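Local coordinates for isoflavone reductase (Medicago sativa, PDB 2GAS), which reduces achiral isoflavones to chiral isoflavanones with NADPH during the biosynthesis of pterocarpan phytoalexins such as (-)-medicarpin in alfalfa, at residues Tyr147-His153 / Asn209-Arg215; Thr196-Ala201 / Tyr291-Thr295; Val184-Tyr188 / Gln269-Ala275; Val248-Ile252 / Leu263-His267. One frame throughout, in Å; residues are numbered along the deposited sequence.

Contact 1: residues Tyr147-His153 / Asn209-Arg215; sequences YTYLCCH and NKAVHIR
Strands 148-151 and 210-213 run parallel at 19°, axes 4.6 Å apart at closest approach. Thr148 pairs with Lys210, Tyr149 with Ala211, Leu150 with Val212 and Cys151 with His213. Tyr147 and Asn209 bury more surface than any other residues here. Tyr147, with chi1 in p, lays its ring over the Asn209 backbone: Asn209 CA stands 3.5 Å from the ring centroid in a CH-pi contact. A weak hydrogen bond from Asn209 N to Tyr147 O (2.7 Å) joins the same two residues; Asn209 has positive phi (52/42).

Val212, chi1 t, is the third anchor. Its N donates to Tyr149 O (2.8 Å) and its O accepts from Cys151 N (2.9 Å), so it straddles Leu150, while CG2 meets Thr148 CG2 at 3.7 Å. Tyr149 N to Lys210 O (3.1 Å) and Ile214 N to Cys151 O (3.0 Å) complete the bonding, and a water spans Cys152 O and Ile214 O. Thr148, Leu150, Lys210 and Val212 share one face; Tyr149, Cys151, Ala211 and His213 share the other, where Tyr149 and Cys151 meet Arg137, which probably binds NADP(+), as in relatives. Backbone bonding of Thr148 to Phe108 links the pair to the Rossmann sheet. Backbone polarity is thus largely spent between the strands; Leu150 packs on helix 191-202, whereas the Tyr149 face is more polar, with Tyr149 OH hydrogen-bonded to Glu141 and His213 to Tyr277 and Asp284.

Contact 2: residues Thr196-Ala201 / Tyr291-Thr295; sequences TFTIRA and YPDVT
A type I beta turn, Tyr291 to Val294, follows helix 287-290 directly and packs on helix 191-202, mainly against Phe197 and Arg200. Tyr291 CA lies 7.7 Å from Arg200 CA, and Val294 CA 7.9 Å from Phe197 CA. Tyr291 (phi/psi -128/59), the first residue to leave the helical conformation, sends its CA-to-CB bond toward the helix. Its ring lies across the Arg200 side chain, with Arg200 CB 4.2 Å from the centroid in a CH-pi contact. Tyr291 CD2 meets the edge of the Phe197 ring at CD2 (4.1 Å), and the Tyr291 hydroxyl, hydrogen-bonded to Asp204, passes 3.6 Å from Ala201 CA. Pro292 (-63/-18), its CA-to-CB bond pointing away, makes no contact. Asp293 (-75/-17, chi1 p) swings its carboxylate back to Arg200: a salt bridge from OD2 to NH2 at 2.6 Å, plus a weak hydrogen bond from NH2 to OD1, 3.1 Å. Val294 N closes the turn to Tyr291 O (3.2 Å). With chi1 t, Val294 sets CG1 4.0 Å from Thr196 CG2 and 3.4 Å from Phe197 CZ.

Contact 3: residues Val184-Tyr188 / Gln269-Ala275; sequences VKGAY and QQIKGDA
Water does much of the joining here. One molecule donates to Val184 O (2.8 Å) and Gln269 O (3.0 Å); a second lies 2.7 Å from Lys185 O and 2.8 Å from Gln269 O and accepts from Ala275 N (3.0 Å); a third accepts from Ala187 N and Gln269 NE2, both 3.0 Å away. The direct hydrogen bond, Gln269 NE2 to Tyr188 OH at 3.2 Å, is weak; Gln270 NE2 donates to Gln269 OE1 (2.9 Å).

Packing fills the rest. Val184, chi1 t, sets CB 3.2 Å from Gln270 O and CG1 3.3 Å from Gly273 CA, while Ala187 CB meets Ala275 CB at 4.0 Å. Neither glycine has room for a CB: on Gly186 it would clash with Gln269 NE2, on Gly273 with Val184 CG1.

Val184 CA lies 5.8 Å from Gly273 CA, and Gly186 CA 5.6 Å from Ala275 CA. After a wider pi-type turn at 269-271, Gly273 (66/56) is the first residue to leave helical phi/psi, with positive phi. The C-terminal end of helix 259-271 thus packs on strand 185-189 of the mixed sheet 154-155/185-189/220-222.

Contact 4: residues Val248-Ile252 / Leu263-His267; sequences VLKDI and LALYH
This is a buried, largely apolar helix-helix contact between the consecutive helices 245-254 and 259-271, its centre about 21 Å from the centre of the chain and away from the annotated cofactor and catalytic residues. The two helical segments run nearly antiparallel, crossing at -155° with axes 9.9 Å apart. Ile252 CA lies 6.1 Å from Leu263 CA, and one turn along, Val248 CA is 7.4 Å from His267 CA.

Ile252, chi1 m and chi2 t, reaches in between the helices: CG1 sits 3.6 Å from Leu263 CB, and CD1 comes to 3.6 Å from Ala264 CA and 4.2 Å from His267 CB. The small Ala264 side chain leaves room for that methyl. Leu263, the most covered residue, at an off-rotamer chi1 of -97°, crowds Asp251, with CD1 3.0 Å from OD1. At the other end Leu249 CD2 lies over the face of the His267 imidazole, 3.9 Å from its centroid, a CH-pi contact, while Val248 CG1 touches His267 CB at 4.3 Å; the buried His267 ND1 has no partner in the model. Leu249 and Ile252 also touch Val123, and Ala264 touches Val126. Sequential helices packed antiparallel across a short connection form an alpha-alpha hairpin.

In the fold
Going from the N terminus, the Rossmann sheet comes first, and strand 148-151 opens contact 1. Before 209-215 closes it, the chain lays down 184-188 and then 196-201, so contacts 3 and 2 both cross contact 1, and each other. Contact 4 is the short-range one: its helical hairpin forms and closes within the spans of contacts 2 and 3. Segment 269-275 then closes contact 3, continuing the helix of contact 4, with Lys272 N close to His267 O; 291-295 closes contact 2 last. Contact 1 touches contact 2 through Leu150 and Thr198, and contact 3 through Arg215 and Ala275, linking sheet and covering helix, and through contact 3 the hairpin.

Contact 1: residues Tyr147-His153 / Asn209-Arg215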
loop_
_atom_site.group_PDB
_atom_site.type_symbol
_atom_site.label_atom_id
_atom_site.label_comp_id
_atom_site.label_asym_id
_atom_site.label_seq_id
_atom_site.Cartn_x
_atom_site.Cartn_y
_atom_site.Cartn_z
ATOM N N TYR A 147 -12.611 1.301 11.768
ATOM C CA TYR A 147 -11.627 1.218 10.697
ATOM C C TYR A 147 -10.355 2.047 10.818
ATOM O O TYR A 147 -10.220 2.910 11.678
ATOM C CB TYR A 147 -12.298 1.636 9.384
ATOM C CG TYR A 147 -12.794 3.074 9.403
ATOM C CD1 TYR A 147 -14.078 3.386 9.844
ATOM C CD2 TYR A 147 -11.962 4.129 9.006
ATOM C CE1 TYR A 147 -14.531 4.706 9.887
ATOM C CE2 TYR A 147 -12.405 5.459 9.052
ATOM C CZ TYR A 147 -13.693 5.734 9.491
ATOM O OH TYR A 147 -14.154 7.032 9.534
ATOM N N THR A 148 -9.418 1.741 9.926
ATOM C CA THR A 148 -8.176 2.494 9.779
ATOM C C THR A 148 -7.807 2.357 8.306
ATOM O O THR A 148 -7.745 1.244 7.775
ATOM C CB THR A 148 -7.016 1.965 10.639
ATOM O OG1 THR A 148 -7.339 2.116 12.027
ATOM C CG2 THR A 148 -5.737 2.772 10.343
ATOM N N TYR A 149 -7.605 3.489 7.642
ATOM C CA TYR A 149 -7.233 3.503 6.229
ATOM C C TYR A 149 -5.740 3.783 6.191
ATOM O O TYR A 149 -5.304 4.872 6.554
ATOM C CB TYR A 149 -7.986 4.612 5.491
ATOM C CG TYR A 149 -9.491 4.526 5.608
ATOM C CD1 TYR A 149 -10.264 5.681 5.661
ATOM C CD2 TYR A 149 -10.143 3.290 5.641
ATOM C CE1 TYR A 149 -11.657 5.614 5.746
ATOM C CE2 TYR A 149 -11.532 3.214 5.724
ATOM C CZ TYR A 149 -12.277 4.376 5.774
ATOM O OH TYR A 149 -13.650 4.299 5.852
ATOM N N LEU A 150 -4.961 2.798 5.758
ATOM C CA LEU A 150 -3.507 2.941 5.717
ATOM C C LEU A 150 -3.088 3.498 4.358
ATOM O O LEU A 150 -3.049 2.784 3.363
ATOM C CB LEU A 150 -2.852 1.582 5.983
ATOM C CG LEU A 150 -1.385 1.500 6.435
ATOM C CD1 LEU A 150 -0.467 2.082 5.366
ATOM C CD2 LEU A 150 -1.208 2.238 7.748
ATOM N N CYS A 151 -2.792 4.792 4.328
ATOM C CA CYS A 151 -2.400 5.471 3.099
ATOM C C CYS A 151 -0.885 5.637 3.091
ATOM O O CYS A 151 -0.350 6.624 3.603
ATOM C CB CYS A 151 -3.104 6.827 3.029
ATOM S SG CYS A 151 -4.907 6.685 3.230
ATOM N N CYS A 152 -0.202 4.658 2.504
ATOM C CA CYS A 152 1.262 4.651 2.461
ATOM C C CYS A 152 1.858 5.265 1.209
ATOM O O CYS A 152 3.078 5.295 1.047
ATOM C CB CYS A 152 1.777 3.220 2.610
ATOM S SG CYS A 152 1.203 2.104 1.304
ATOM N N HIS A 153 1.002 5.734 0.312
ATOM C CA HIS A 153 1.459 6.345 -0.920
ATOM C C HIS A 153 2.349 5.463 -1.800
ATOM O O HIS A 153 1.993 4.317 -2.065
ATOM C CB HIS A 153 2.101 7.698 -0.597
ATOM C CG HIS A 153 1.096 8.717 -0.155
ATOM N ND1 HIS A 153 0.163 9.250 -1.017
ATOM C CD2 HIS A 153 0.788 9.195 1.073
ATOM C CE1 HIS A 153 -0.682 10.006 -0.339
ATOM N NE2 HIS A 153 -0.326 9.988 0.932
ATOM N N ASN A 209 -11.126 4.721 13.445
ATOM C CA ASN A 209 -11.872 5.489 12.448
ATOM C C ASN A 209 -11.063 6.667 11.917
ATOM O O ASN A 209 -11.582 7.772 11.739
ATOM C CB ASN A 209 -13.202 5.982 13.040
ATOM C CG ASN A 209 -14.190 4.849 13.291
ATOM O OD1 ASN A 209 -15.309 5.078 13.761
ATOM N ND2 ASN A 209 -13.787 3.630 12.980
ATOM N N LYS A 210 -9.780 6.415 11.671
ATOM C CA LYS A 210 -8.864 7.427 11.155
ATOM C C LYS A 210 -8.097 6.894 9.950
ATOM O O LYS A 210 -7.965 5.680 9.766
ATOM C CB LYS A 210 -7.834 7.807 12.224
ATOM C CG LYS A 210 -8.371 8.529 13.453
ATOM C CD LYS A 210 -8.387 10.030 13.245
ATOM C CE LYS A 210 -8.457 10.775 14.569
ATOM N NZ LYS A 210 -9.649 10.377 15.362
ATOM N N ALA A 211 -7.601 7.817 9.135
ATOM C CA ALA A 211 -6.772 7.467 7.993
ATOM C C ALA A 211 -5.361 7.769 8.497
ATOM O O ALA A 211 -5.119 8.839 9.063
ATOM C CB ALA A 211 -7.100 8.352 6.793
ATOM N N VAL A 212 -4.445 6.820 8.333
ATOM C CA VAL A 212 -3.054 7.005 8.765
ATOM C C VAL A 212 -2.238 7.265 7.507
ATOM O O VAL A 212 -2.248 6.464 6.572
ATOM C CB VAL A 212 -2.525 5.751 9.498
ATOM C CG1 VAL A 212 -1.048 5.917 9.842
ATOM C CG2 VAL A 212 -3.326 5.527 10.764
ATOM N N HIS A 213 -1.531 8.392 7.487
ATOM C CA HIS A 213 -0.749 8.793 6.324
ATOM C C HIS A 213 0.744 8.633 6.519
ATOM O O HIS A 213 1.298 9.091 7.519
ATOM C CB HIS A 213 -1.054 10.253 6.005
ATOM C CG HIS A 213 -2.517 10.548 5.931
ATOM N ND1 HIS A 213 -3.230 10.479 4.753
ATOM C CD2 HIS A 213 -3.417 10.831 6.902
ATOM C CE1 HIS A 213 -4.507 10.705 5.004
ATOM N NE2 HIS A 213 -4.648 10.920 6.299
ATOM N N ILE A 214 1.392 7.993 5.553
ATOM C CA ILE A 214 2.832 7.801 5.623
ATOM C C ILE A 214 3.527 8.773 4.670
ATOM O O ILE A 214 3.509 8.589 3.455
ATOM C CB ILE A 214 3.241 6.358 5.225
ATOM C CG1 ILE A 214 2.392 5.331 5.980
ATOM C CG2 ILE A 214 4.730 6.144 5.507
ATOM C CD1 ILE A 214 2.640 5.280 7.454
ATOM N N ARG A 215 4.096 9.836 5.227
ATOM C CA ARG A 215 4.854 10.821 4.457
ATOM C C ARG A 215 6.102 11.013 5.315
ATOM O O ARG A 215 6.131 11.880 6.183
ATOM C CB ARG A 215 4.105 12.156 4.329
ATOM C CG ARG A 215 3.111 12.248 3.171
ATOM C CD ARG A 215 1.675 12.057 3.626
ATOM N NE ARG A 215 1.226 13.061 4.596
ATOM C CZ ARG A 215 0.656 14.227 4.290
ATOM N NH1 ARG A 215 0.455 14.575 3.025
ATOM N NH2 ARG A 215 0.248 15.034 5.261
HETATM O O HOH W 1 5.112 7.034 1.919
#

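Contact 2: residues Thr196-Ala201 / Tyr291-Thr295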
loop_
_atom_site.group_PDB
_atom_site.type_symbol
_atom_site.label_atom_id
_atom_site.label_comp_id
_atom_site.label_asym_id
_atom_site.label_seq_id
_atom_site.Cartn_x
_atom_site.Cartn_y
_atom_site.Cartn_z
ATOM N N THR A 196 5.589 -2.532 8.988
ATOM C CA THR A 196 5.831 -2.027 10.329
ATOM C C THR A 196 4.832 -0.960 10.765
ATOM O O THR A 196 4.274 -1.041 11.859
ATOM C CB THR A 196 7.261 -1.495 10.433
ATOM O OG1 THR A 196 8.168 -2.558 10.107
ATOM C CG2 THR A 196 7.551 -1.000 11.847
ATOM N N PHE A 197 4.594 0.031 9.911
ATOM C CA PHE A 197 3.652 1.092 10.245
ATOM C C PHE A 197 2.208 0.607 10.323
ATOM O O PHE A 197 1.408 1.132 11.097
ATOM C CB PHE A 197 3.755 2.236 9.232
ATOM C CG PHE A 197 4.952 3.117 9.446
ATOM C CD1 PHE A 197 6.023 3.091 8.561
ATOM C CD2 PHE A 197 5.008 3.967 10.547
ATOM C CE1 PHE A 197 7.133 3.897 8.770
ATOM C CE2 PHE A 197 6.114 4.779 10.766
ATOM C CZ PHE A 197 7.176 4.744 9.878
ATOM N N THR A 198 1.865 -0.391 9.518
ATOM C CA THR A 198 0.506 -0.914 9.543
ATOM C C THR A 198 0.228 -1.557 10.895
ATOM O O THR A 198 -0.843 -1.369 11.475
ATOM C CB THR A 198 0.285 -1.955 8.429
ATOM O OG1 THR A 198 0.469 -1.331 7.155
ATOM C CG2 THR A 198 -1.123 -2.530 8.496
ATOM N N ILE A 199 1.198 -2.309 11.405
ATOM C CA ILE A 199 1.024 -2.971 12.690
ATOM C C ILE A 199 1.077 -1.948 13.826
ATOM O O ILE A 199 0.360 -2.080 14.815
ATOM C CB ILE A 199 2.079 -4.094 12.887
ATOM C CG1 ILE A 199 1.777 -5.268 11.943
ATOM C CG2 ILE A 199 2.045 -4.603 14.325
ATOM C CD1 ILE A 199 1.758 -4.926 10.485
ATOM N N ARG A 200 1.910 -0.918 13.686
ATOM C CA ARG A 200 1.969 0.123 14.710
ATOM C C ARG A 200 0.582 0.751 14.810
ATOM O O ARG A 200 0.075 0.993 15.903
ATOM C CB ARG A 200 2.990 1.203 14.338
ATOM C CG ARG A 200 4.420 0.876 14.717
ATOM C CD ARG A 200 4.593 0.864 16.232
ATOM N NE ARG A 200 5.351 2.014 16.718
ATOM C CZ ARG A 200 4.885 2.885 17.607
ATOM N NH1 ARG A 200 3.664 2.738 18.102
ATOM N NH2 ARG A 200 5.639 3.898 18.005
ATOM N N ALA A 201 -0.032 1.000 13.657
ATOM C CA ALA A 201 -1.364 1.589 13.611
ATOM C C ALA A 201 -2.394 0.622 14.198
ATOM O O ALA A 201 -3.294 1.031 14.929
ATOM C CB ALA A 201 -1.733 1.947 12.158
ATOM N N TYR A 291 4.425 8.036 15.225
ATOM C CA TYR A 291 5.395 6.976 15.461
ATOM C C TYR A 291 6.805 7.385 15.033
ATOM O O TYR A 291 7.429 6.711 14.208
ATOM C CB TYR A 291 4.967 5.727 14.688
ATOM C CG TYR A 291 3.469 5.489 14.707
ATOM C CD1 TYR A 291 2.796 5.269 15.910
ATOM C CD2 TYR A 291 2.724 5.499 13.526
ATOM C CE1 TYR A 291 1.419 5.064 15.942
ATOM C CE2 TYR A 291 1.337 5.293 13.547
ATOM C CZ TYR A 291 0.697 5.079 14.761
ATOM O OH TYR A 291 -0.664 4.883 14.811
ATOM N N PRO A 292 7.339 8.474 15.611
ATOM C CA PRO A 292 8.684 8.956 15.267
ATOM C C PRO A 292 9.820 7.984 15.586
ATOM O O PRO A 292 10.923 8.110 15.053
ATOM C CB PRO A 292 8.791 10.253 16.064
ATOM C CG PRO A 292 7.999 9.941 17.297
ATOM C CD PRO A 292 6.771 9.262 16.720
ATOM N N ASP A 293 9.543 7.008 16.441
ATOM C CA ASP A 293 10.545 6.023 16.829
ATOM C C ASP A 293 10.828 4.974 15.756
ATOM O O ASP A 293 11.839 4.278 15.820
ATOM C CB ASP A 293 10.093 5.319 18.102
ATOM C CG ASP A 293 8.760 4.635 17.927
ATOM O OD1 ASP A 293 8.728 3.391 17.875
ATOM O OD2 ASP A 293 7.745 5.347 17.823
ATOM N N VAL A 294 9.938 4.839 14.778
ATOM C CA VAL A 294 10.161 3.851 13.729
ATOM C C VAL A 294 11.297 4.303 12.810
ATOM O O VAL A 294 11.206 5.349 12.171
ATOM C CB VAL A 294 8.880 3.617 12.896
ATOM C CG1 VAL A 294 9.165 2.649 11.753
ATOM C CG2 VAL A 294 7.783 3.060 13.793
ATOM N N THR A 295 12.376 3.524 12.763
ATOM C CA THR A 295 13.520 3.868 11.922
ATOM C C THR A 295 13.300 3.338 10.509
ATOM O O THR A 295 13.584 2.179 10.212
ATOM C CB THR A 295 14.829 3.281 12.474
ATOM O OG1 THR A 295 14.936 3.580 13.872
ATOM C CG2 THR A 295 16.025 3.893 11.753
#

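Contact 3: residues Val184-Tyr188 / Gln269-Ala275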
loop_
_atom_site.group_PDB
_atom_site.type_symbol
_atom_site.label_atom_id
_atom_site.label_comp_id
_atom_site.label_asym_id
_atom_site.label_seq_id
_atom_site.Cartn_x
_atom_site.Cartn_y
_atom_site.Cartn_z
ATOM N N VAL A 184 7.193 18.491 -7.760
ATOM C CA VAL A 184 6.032 18.091 -6.973
ATOM C C VAL A 184 6.430 16.960 -6.030
ATOM O O VAL A 184 6.907 15.915 -6.467
ATOM C CB VAL A 184 4.892 17.608 -7.889
ATOM C CG1 VAL A 184 3.710 17.152 -7.052
ATOM C CG2 VAL A 184 4.480 18.731 -8.837
ATOM N N LYS A 185 6.233 17.177 -4.737
ATOM C CA LYS A 185 6.596 16.179 -3.740
ATOM C C LYS A 185 5.852 14.853 -3.855
ATOM O O LYS A 185 4.647 14.813 -4.107
ATOM C CB LYS A 185 6.385 16.745 -2.332
ATOM C CG LYS A 185 7.375 17.826 -1.922
ATOM C CD LYS A 185 8.733 17.244 -1.578
ATOM C CE LYS A 185 9.669 18.325 -1.041
ATOM N NZ LYS A 185 10.989 17.782 -0.619
ATOM N N GLY A 186 6.601 13.772 -3.667
ATOM C CA GLY A 186 6.045 12.429 -3.682
ATOM C C GLY A 186 6.475 11.813 -2.362
ATOM O O GLY A 186 7.443 12.285 -1.768
ATOM N N ALA A 187 5.773 10.783 -1.892
ATOM C CA ALA A 187 6.122 10.129 -0.625
ATOM C C ALA A 187 6.444 8.662 -0.892
ATOM O O ALA A 187 5.614 7.933 -1.433
ATOM C CB ALA A 187 4.961 10.254 0.367
ATOM N N TYR A 188 7.652 8.238 -0.520
ATOM C CA TYR A 188 8.106 6.869 -0.748
ATOM C C TYR A 188 8.369 6.088 0.535
ATOM O O TYR A 188 8.846 6.640 1.522
ATOM C CB TYR A 188 9.383 6.880 -1.594
ATOM C CG TYR A 188 9.223 7.603 -2.906
ATOM C CD1 TYR A 188 9.465 8.974 -2.998
ATOM C CD2 TYR A 188 8.787 6.932 -4.045
ATOM C CE1 TYR A 188 9.273 9.661 -4.195
ATOM C CE2 TYR A 188 8.587 7.610 -5.250
ATOM C CZ TYR A 188 8.832 8.973 -5.315
ATOM O OH TYR A 188 8.622 9.653 -6.500
ATOM N N GLN A 269 0.505 11.038 -9.136
ATOM C CA GLN A 269 1.591 11.069 -8.157
ATOM C C GLN A 269 2.676 12.106 -8.459
ATOM O O GLN A 269 3.201 12.744 -7.548
ATOM C CB GLN A 269 2.216 9.663 -8.068
ATOM C CG GLN A 269 3.113 9.384 -6.847
ATOM C CD GLN A 269 4.605 9.527 -7.146
ATOM O OE1 GLN A 269 5.038 9.378 -8.292
ATOM N NE2 GLN A 269 5.400 9.790 -6.108
ATOM N N GLN A 270 2.979 12.286 -9.738
ATOM C CA GLN A 270 4.036 13.198 -10.171
ATOM C C GLN A 270 3.623 14.623 -10.519
ATOM O O GLN A 270 4.398 15.558 -10.313
ATOM C CB GLN A 270 4.757 12.590 -11.378
ATOM C CG GLN A 270 5.447 11.251 -11.105
ATOM C CD GLN A 270 6.885 11.415 -10.649
ATOM O OE1 GLN A 270 7.690 12.059 -11.326
ATOM N NE2 GLN A 270 7.221 10.822 -9.507
ATOM N N ILE A 271 2.418 14.785 -11.060
ATOM C CA ILE A 271 1.931 16.104 -11.459
ATOM C C ILE A 271 0.897 16.695 -10.514
ATOM O O ILE A 271 1.037 17.834 -10.065
ATOM C CB ILE A 271 1.329 16.064 -12.892
ATOM C CG1 ILE A 271 2.435 15.762 -13.896
ATOM C CG2 ILE A 271 0.684 17.405 -13.242
ATOM C CD1 ILE A 271 3.590 16.669 -13.726
ATOM N N LYS A 272 -0.141 15.932 -10.203
ATOM C CA LYS A 272 -1.180 16.447 -9.323
ATOM C C LYS A 272 -0.731 16.496 -7.870
ATOM O O LYS A 272 -1.319 17.217 -7.065
ATOM C CB LYS A 272 -2.456 15.608 -9.447
ATOM C CG LYS A 272 -3.035 15.528 -10.859
ATOM C CD LYS A 272 -3.346 16.905 -11.438
ATOM C CE LYS A 272 -4.479 17.582 -10.685
ATOM N NZ LYS A 272 -4.928 18.839 -11.366
ATOM N N GLY A 273 0.311 15.736 -7.540
ATOM C CA GLY A 273 0.815 15.713 -6.177
ATOM C C GLY A 273 -0.162 15.116 -5.181
ATOM O O GLY A 273 -0.515 15.757 -4.187
ATOM N N ASP A 274 -0.595 13.882 -5.424
ATOM C CA ASP A 274 -1.545 13.258 -4.511
ATOM C C ASP A 274 -1.016 12.998 -3.098
ATOM O O ASP A 274 -1.796 12.677 -2.201
ATOM C CB ASP A 274 -2.135 11.967 -5.113
ATOM C CG ASP A 274 -1.083 10.990 -5.601
ATOM O OD1 ASP A 274 0.016 10.928 -5.016
ATOM O OD2 ASP A 274 -1.372 10.260 -6.574
ATOM N N ALA A 275 0.293 13.144 -2.887
ATOM C CA ALA A 275 0.863 12.940 -1.555
ATOM C C ALA A 275 0.961 14.269 -0.821
ATOM O O ALA A 275 1.377 14.318 0.338
ATOM C CB ALA A 275 2.253 12.304 -1.650
HETATM O O HOH W 2 6.088 13.309 -7.150
HETATM O O HOH W 3 2.656 13.130 -4.813
HETATM O O HOH W 4 3.610 9.948 -3.758
#

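Contact 4: residues Val248-Ile252 / Leu263-His267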
loop_
_atom_site.group_PDB
_atom_site.type_symbol
_atom_site.label_atom_id
_atom_site.label_comp_id
_atom_site.label_asym_id
_atom_site.label_seq_id
_atom_site.Cartn_x
_atom_site.Cartn_y
_atom_site.Cartn_z
ATOM N N VAL A 248 1.013 14.788 -21.404
ATOM C CA VAL A 248 0.854 13.556 -20.642
ATOM C C VAL A 248 -0.586 13.056 -20.743
ATOM O O VAL A 248 -0.827 11.873 -20.973
ATOM C CB VAL A 248 1.205 13.771 -19.154
ATOM C CG1 VAL A 248 0.809 12.544 -18.337
ATOM C CG2 VAL A 248 2.697 14.048 -19.011
ATOM N N LEU A 249 -1.543 13.963 -20.575
ATOM C CA LEU A 249 -2.955 13.604 -20.648
ATOM C C LEU A 249 -3.327 13.030 -22.012
ATOM O O LEU A 249 -4.107 12.080 -22.105
ATOM C CB LEU A 249 -3.826 14.826 -20.332
ATOM C CG LEU A 249 -3.689 15.390 -18.911
ATOM C CD1 LEU A 249 -4.502 16.670 -18.781
ATOM C CD2 LEU A 249 -4.168 14.357 -17.901
ATOM N N LYS A 250 -2.764 13.599 -23.073
ATOM C CA LYS A 250 -3.041 13.116 -24.417
ATOM C C LYS A 250 -2.470 11.707 -24.570
ATOM O O LYS A 250 -3.091 10.835 -25.175
ATOM C CB LYS A 250 -2.426 14.063 -25.455
ATOM C CG LYS A 250 -2.757 13.713 -26.897
ATOM C CD LYS A 250 -1.726 12.780 -27.508
ATOM C CE LYS A 250 -0.467 13.534 -27.910
ATOM N NZ LYS A 250 -0.757 14.597 -28.917
ATOM N N ASP A 251 -1.287 11.493 -24.001
ATOM C CA ASP A 251 -0.617 10.200 -24.054
ATOM C C ASP A 251 -1.482 9.126 -23.389
ATOM O O ASP A 251 -1.582 7.998 -23.875
ATOM C CB ASP A 251 0.730 10.292 -23.333
ATOM C CG ASP A 251 1.593 9.068 -23.550
ATOM O OD1 ASP A 251 1.050 7.943 -23.529
ATOM O OD2 ASP A 251 2.819 9.231 -23.726
ATOM N N ILE A 252 -2.103 9.486 -22.271
ATOM C CA ILE A 252 -2.958 8.560 -21.535
ATOM C C ILE A 252 -4.170 8.138 -22.371
ATOM O O ILE A 252 -4.490 6.949 -22.463
ATOM C CB ILE A 252 -3.432 9.202 -20.206
ATOM C CG1 ILE A 252 -2.241 9.340 -19.254
ATOM C CG2 ILE A 252 -4.534 8.364 -19.568
ATOM C CD1 ILE A 252 -2.527 10.147 -18.011
ATOM N N LEU A 263 0.403 5.404 -16.698
ATOM C CA LEU A 263 0.658 6.830 -16.871
ATOM C C LEU A 263 -0.281 7.676 -16.027
ATOM O O LEU A 263 0.116 8.717 -15.504
ATOM C CB LEU A 263 0.510 7.239 -18.338
ATOM C CG LEU A 263 1.774 7.333 -19.191
ATOM C CD1 LEU A 263 1.415 8.007 -20.508
ATOM C CD2 LEU A 263 2.848 8.137 -18.466
ATOM N N ALA A 264 -1.533 7.242 -15.904
ATOM C CA ALA A 264 -2.499 7.989 -15.104
ATOM C C ALA A 264 -2.076 7.940 -13.635
ATOM O O ALA A 264 -2.228 8.910 -12.902
ATOM C CB ALA A 264 -3.897 7.404 -15.276
ATOM N N LEU A 265 -1.541 6.797 -13.212
ATOM C CA LEU A 265 -1.076 6.652 -11.838
ATOM C C LEU A 265 0.073 7.638 -11.591
ATOM O O LEU A 265 0.076 8.356 -10.592
ATOM C CB LEU A 265 -0.606 5.212 -11.594
ATOM C CG LEU A 265 -0.153 4.852 -10.178
ATOM C CD1 LEU A 265 -1.266 5.123 -9.179
ATOM C CD2 LEU A 265 0.241 3.383 -10.144
ATOM N N TYR A 266 1.034 7.679 -12.513
ATOM C CA TYR A 266 2.179 8.587 -12.405
ATOM C C TYR A 266 1.726 10.045 -12.475
ATOM O O TYR A 266 2.263 10.901 -11.781
ATOM C CB TYR A 266 3.178 8.330 -13.534
ATOM C CG TYR A 266 3.848 6.978 -13.505
ATOM C CD1 TYR A 266 4.339 6.412 -14.679
ATOM C CD2 TYR A 266 4.010 6.270 -12.314
ATOM C CE1 TYR A 266 4.971 5.179 -14.677
ATOM C CE2 TYR A 266 4.648 5.023 -12.301
ATOM C CZ TYR A 266 5.121 4.488 -13.489
ATOM O OH TYR A 266 5.732 3.254 -13.511
ATOM N N HIS A 267 0.752 10.327 -13.335
ATOM C CA HIS A 267 0.225 11.684 -13.471
ATOM C C HIS A 267 -0.277 12.193 -12.115
ATOM O O HIS A 267 0.039 13.301 -11.688
ATOM C CB HIS A 267 -0.919 11.694 -14.497
ATOM C CG HIS A 267 -1.777 12.922 -14.452
ATOM N ND1 HIS A 267 -1.394 14.129 -14.999
ATOM C CD2 HIS A 267 -3.003 13.126 -13.915
ATOM C CE1 HIS A 267 -2.349 15.023 -14.799
ATOM N NE2 HIS A 267 -3.336 14.439 -14.144
#